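Local coordinates for cycloalternan-forming enzyme (Listeria monocytogenes serovar 1/2a, PDB 5F7U), which belongs to glycoside hydrolase family 31, with a TIM-barrel domain flanked by beta-rich domains and a family 6 carbohydrate-binding module, at residues A[624-628]-A[709-713]; A[344-348]-A[714-718]. The protein carries 1 engineered substitution. All coordinates share one frame; numbering follows the deposited sequence.

Contact 1 (A[624-628]-A[709-713])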
loop_
_atom_site.group_PDB
_atom_site.type_symbol
_atom_site.label_atom_id
_atom_site.label_comp_id
_atom_site.label_asym_id
_atom_site.label_seq_id
_atom_site.Cartn_x
_atom_site.Cartn_y
_atom_site.Cartn_z
ATOM N N GLY A 624 4.211 -3.552 3.618
ATOM C CA GLY A 624 3.641 -4.910 3.627
ATOM C C GLY A 624 2.120 -4.938 3.544
ATOM O O GLY A 624 1.512 -6.013 3.649
ATOM N N VAL A 625 1.499 -3.773 3.351
ATOM C CA VAL A 625 0.035 -3.690 3.201
ATOM C C VAL A 625 -0.224 -3.548 1.695
ATOM O O VAL A 625 -0.157 -2.455 1.131
ATOM C CB VAL A 625 -0.579 -2.533 4.029
ATOM C CG1 VAL A 625 -2.093 -2.432 3.798
ATOM C CG2 VAL A 625 -0.300 -2.758 5.509
ATOM N N SER A 626 -0.484 -4.685 1.059
ATOM C CA SER A 626 -0.550 -4.786 -0.398
ATOM C C SER A 626 -1.980 -4.645 -0.906
ATOM O O SER A 626 -2.197 -4.069 -1.966
ATOM C CB SER A 626 0.010 -6.155 -0.792
ATOM O OG SER A 626 -0.092 -6.428 -2.186
ATOM N N TYR A 627 -2.947 -5.180 -0.153
ATOM C CA TYR A 627 -4.349 -5.154 -0.610
ATOM C C TYR A 627 -4.963 -3.835 -0.195
ATOM O O TYR A 627 -5.718 -3.751 0.789
ATOM C CB TYR A 627 -5.145 -6.327 -0.049
ATOM C CG TYR A 627 -4.654 -7.709 -0.469
ATOM C CD1 TYR A 627 -3.718 -7.895 -1.523
ATOM C CD2 TYR A 627 -5.124 -8.838 0.206
ATOM C CE1 TYR A 627 -3.288 -9.180 -1.867
ATOM C CE2 TYR A 627 -4.719 -10.118 -0.145
ATOM C CZ TYR A 627 -3.803 -10.290 -1.172
ATOM O OH TYR A 627 -3.397 -11.583 -1.480
ATOM N N TRP A 628 -4.598 -2.802 -0.951
ATOM C CA TRP A 628 -4.888 -1.419 -0.595
ATOM C C TRP A 628 -5.911 -0.822 -1.568
ATOM O O TRP A 628 -5.813 -1.024 -2.784
ATOM C CB TRP A 628 -3.579 -0.623 -0.578
ATOM C CG TRP A 628 -3.745 0.874 -0.371
ATOM C CD1 TRP A 628 -3.675 1.558 0.816
ATOM C CD2 TRP A 628 -3.985 1.850 -1.384
ATOM N NE1 TRP A 628 -3.878 2.889 0.609
ATOM C CE2 TRP A 628 -4.077 3.102 -0.735
ATOM C CE3 TRP A 628 -4.128 1.790 -2.790
ATOM C CZ2 TRP A 628 -4.276 4.295 -1.432
ATOM C CZ3 TRP A 628 -4.379 2.977 -3.492
ATOM C CH2 TRP A 628 -4.422 4.215 -2.810
ATOM N N ALA A 709 -1.878 -11.076 -6.541
ATOM C CA ALA A 709 -2.412 -11.132 -5.172
ATOM C C ALA A 709 -1.866 -12.360 -4.417
ATOM O O ALA A 709 -1.473 -12.264 -3.248
ATOM C CB ALA A 709 -3.935 -11.142 -5.193
ATOM N N LYS A 710 -1.787 -13.493 -5.102
ATOM C CA LYS A 710 -1.227 -14.703 -4.509
ATOM C C LYS A 710 0.263 -14.540 -4.236
ATOM O O LYS A 710 0.747 -15.020 -3.215
ATOM C CB LYS A 710 -1.491 -15.914 -5.426
ATOM C CG LYS A 710 -0.819 -17.223 -5.021
ATOM C CD LYS A 710 -1.518 -17.908 -3.867
ATOM C CE LYS A 710 -1.456 -19.430 -3.969
ATOM N NZ LYS A 710 -0.116 -19.964 -4.359
ATOM N N ASP A 711 0.971 -13.858 -5.142
ATOM C CA ASP A 711 2.406 -13.602 -4.955
ATOM C C ASP A 711 2.671 -12.722 -3.730
ATOM O O ASP A 711 3.690 -12.876 -3.052
ATOM C CB ASP A 711 3.044 -12.981 -6.189
ATOM C CG ASP A 711 4.560 -13.235 -6.252
ATOM O OD1 ASP A 711 5.001 -14.359 -5.917
ATOM O OD2 ASP A 711 5.298 -12.321 -6.661
ATOM N N THR A 712 1.750 -11.805 -3.442
ATOM C CA THR A 712 1.841 -11.047 -2.173
ATOM C C THR A 712 1.770 -11.998 -0.974
ATOM O O THR A 712 2.579 -11.911 -0.045
ATOM C CB THR A 712 0.703 -10.028 -2.040
ATOM O OG1 THR A 712 0.831 -9.027 -3.047
ATOM C CG2 THR A 712 0.756 -9.361 -0.644
ATOM N N ALA A 713 0.781 -12.884 -0.996
ATOM C CA ALA A 713 0.512 -13.771 0.140
ATOM C C ALA A 713 1.648 -14.767 0.326
ATOM O O ALA A 713 2.039 -15.062 1.468
ATOM C CB ALA A 713 -0.821 -14.494 -0.046
#
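Ser-626 and Tyr-627, on the loop between helix 607-622 and strand 628-631, meet one flank of helix 702-715 through their two hydroxyls. Gly-624, with positive phi (89°), is the C-prime residue of the Schellman motif that ends helix 607-622. Two residues on, Ser-626 points CB at helix 702-715 and holds OG anti to the backbone N (chi1 175°), a setting that carries OG to Thr-712. There Ser-626 OG donates to Thr-712 OG1 at 2.9 Å, while Ser-626 CB is pressed to 3.3 Å from Thr-712 CG2, tighter than usual van der Waals contact. Both hydroxyls have further partners: Ser-626 OG also bonds Met-719 N, and Thr-712 OG1 bonds Lys-717 O. Tyr-627, the centre of an inverse gamma turn, brings the hydroxyl end of its ring to the helix, with CE1 3.9 Å from Ala-709 CB. Its OH donates to Ala-709 O at 2.7 Å, and this oxygen lies at the ring edge, near the ring plane. The hydroxyl stands 55° out of the carbonyl plane, and Ala-713 N reaches the same oxygen from the opposite face at 3.2 Å. Ala-709 O can therefore keep its helical bond while accepting the phenol, so that the buried entry to the seventh barrel strand is tied to the helix by two directional bonds, with only small apolar surfaces beside them.

Contact 2 (A[344-348]-A[714-718])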
loop_
_atom_site.group_PDB
_atom_site.type_symbol
_atom_site.label_atom_id
_atom_site.label_comp_id
_atom_site.label_asym_id
_atom_site.label_seq_id
_atom_site.Cartn_x
_atom_site.Cartn_y
_atom_site.Cartn_z
ATOM N N ASN A 344 12.140 -6.284 -2.467
ATOM C CA ASN A 344 10.913 -7.002 -2.206
ATOM C C ASN A 344 11.119 -8.179 -1.276
ATOM O O ASN A 344 10.222 -8.525 -0.492
ATOM C CB ASN A 344 10.274 -7.411 -3.522
ATOM C CG ASN A 344 9.826 -6.207 -4.315
ATOM O OD1 ASN A 344 9.112 -5.349 -3.781
ATOM N ND2 ASN A 344 10.294 -6.096 -5.560
ATOM N N ASP A 345 12.317 -8.747 -1.336
ATOM C CA ASP A 345 12.706 -9.805 -0.410
ATOM C C ASP A 345 12.876 -9.268 1.013
ATOM O O ASP A 345 12.601 -9.992 1.983
ATOM C CB ASP A 345 13.989 -10.482 -0.868
ATOM C CG ASP A 345 14.205 -11.813 -0.187
ATOM O OD1 ASP A 345 13.217 -12.573 -0.090
ATOM O OD2 ASP A 345 15.342 -12.078 0.242
ATOM N N ILE A 346 13.292 -8.000 1.144
ATOM C CA ILE A 346 13.359 -7.363 2.469
ATOM C C ILE A 346 11.947 -7.294 3.054
ATOM O O ILE A 346 11.728 -7.656 4.215
ATOM C CB ILE A 346 14.034 -5.972 2.409
ATOM C CG1 ILE A 346 15.537 -6.154 2.115
ATOM C CG2 ILE A 346 13.787 -5.159 3.687
ATOM C CD1 ILE A 346 16.259 -4.855 1.753
ATOM N N VAL A 347 10.986 -6.872 2.228
ATOM C CA VAL A 347 9.573 -6.886 2.634
ATOM C C VAL A 347 9.093 -8.288 3.009
ATOM O O VAL A 347 8.410 -8.453 4.038
ATOM C CB VAL A 347 8.653 -6.206 1.586
ATOM C CG1 VAL A 347 7.199 -6.180 2.076
ATOM C CG2 VAL A 347 9.144 -4.786 1.380
ATOM N N ASN A 348 9.446 -9.293 2.199
ATOM C CA ASN A 348 9.118 -10.664 2.549
ATOM C C ASN A 348 9.657 -11.049 3.941
ATOM O O ASN A 348 8.927 -11.644 4.743
ATOM C CB ASN A 348 9.616 -11.659 1.509
ATOM C CG ASN A 348 9.167 -13.061 1.807
ATOM O OD1 ASN A 348 7.968 -13.357 1.800
ATOM N ND2 ASN A 348 10.122 -13.930 2.141
ATOM N N ASP A 714 2.182 -15.275 -0.787
ATOM C CA ASP A 714 3.247 -16.286 -0.744
ATOM C C ASP A 714 4.649 -15.698 -0.553
ATOM O O ASP A 714 5.456 -16.235 0.230
ATOM C CB ASP A 714 3.227 -17.134 -2.023
ATOM C CG ASP A 714 2.032 -18.070 -2.097
ATOM O OD1 ASP A 714 1.303 -18.262 -1.093
ATOM O OD2 ASP A 714 1.823 -18.630 -3.188
ATOM N N ASN A 715 4.947 -14.617 -1.272
ATOM C CA ASN A 715 6.315 -14.120 -1.410
ATOM C C ASN A 715 6.549 -12.691 -0.947
ATOM O O ASN A 715 7.645 -12.146 -1.126
ATOM C CB ASN A 715 6.763 -14.303 -2.858
ATOM C CG ASN A 715 6.688 -15.755 -3.289
ATOM O OD1 ASN A 715 7.104 -16.655 -2.555
ATOM N ND2 ASN A 715 6.118 -15.992 -4.456
ATOM N N GLY A 716 5.530 -12.093 -0.340
ATOM C CA GLY A 716 5.666 -10.742 0.211
ATOM C C GLY A 716 5.840 -9.612 -0.787
ATOM O O GLY A 716 6.210 -8.492 -0.395
ATOM N N LYS A 717 5.612 -9.883 -2.079
ATOM C CA LYS A 717 5.730 -8.857 -3.107
ATOM C C LYS A 717 4.402 -8.116 -3.240
ATOM O O LYS A 717 3.407 -8.691 -3.670
ATOM C CB LYS A 717 6.111 -9.462 -4.446
ATOM C CG LYS A 717 6.493 -8.428 -5.490
ATOM C CD LYS A 717 7.475 -9.068 -6.436
ATOM C CE LYS A 717 7.752 -8.162 -7.591
ATOM N NZ LYS A 717 8.438 -9.028 -8.586
ATOM N N SER A 718 4.386 -6.838 -2.864
ATOM C CA SER A 718 3.144 -6.067 -2.957
ATOM C C SER A 718 2.701 -5.902 -4.399
ATOM O O SER A 718 3.523 -5.932 -5.315
ATOM C CB SER A 718 3.321 -4.699 -2.290
ATOM O OG SER A 718 3.531 -4.903 -0.894
HETATM O O HOH W 1 6.917 -5.680 -2.037
HETATM O O HOH W 2 8.987 -10.404 -2.624
HETATM O O HOH W 3 10.928 -13.145 -1.772
#
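Asn-348, near the middle of helix 343-354, meets the end of helix 702-715 with CB, CG and OD1. Its CB lies 3.3 Å from Asn-715 O; CG, placed anti to the backbone N (chi1 -175°), stays close to that same oxygen. At the tip, Asn-348 OD1 comes to 3.2 Å from Asn-715 C. This is contact without a hydrogen bond: OD1 and Asn-715 O are both acceptors, and the angle to Gly-716 N is poor. A bound magnesium ion lies about 4 Å from the Asn-348 side chain.

The helix end explains the close backbone approach. Gly-716 is the first residue to leave helical angles, with phi at 68°, and, as it lacks a side chain, the two backbones meet with Gly-716 CA 4.2 Å from Asn-348 CA. Segment 714-718 falls within the sequence range of the family 31 C-terminal domain, and helix 702-715 carries the chain on from the TIM barrel to strand 720-721.

Next to Asn-348 in the helix, Val-347 sets CG1 3.5 Å from Gly-716 O. One turn earlier, Asn-344 and the extended Lys-717 chain cross obliquely, with ND2 of the asparagine 3.9 Å from CE of the lysine. Their polar ends have other partners, Asp-726 for Asn-344 ND2 and Asp-744 for Lys-717 NZ. Water supplies the polar link: one molecule donates to Asn-344 OD1 at 2.8 Å and accepts from Ser-718 N, with a weak further bond to Gly-716 O, and a second lies 2.7 Å from Asn-715 O and within weak reach of Asn-344 O.

Overall arrangement
Helix 702-715 and the turn that ends it serve both contacts, whose centres are 9 Å apart. Contact 1 is the more buried, about 9 Å from the chain centre, and joins the helix flank to a TIM-barrel loop by direct hydroxyl bonds. Contact 2, about 13 Å from that centre and only partly buried, sets the helix end against helix 343-354; it buries more surface, 257 against 188 Å², yet relies on packing and water bridges. The Thr-712 hydroxyl is common ground of the two, and they also touch where Ser-626 OG packs on Ser-718 CA at 3.3 Å.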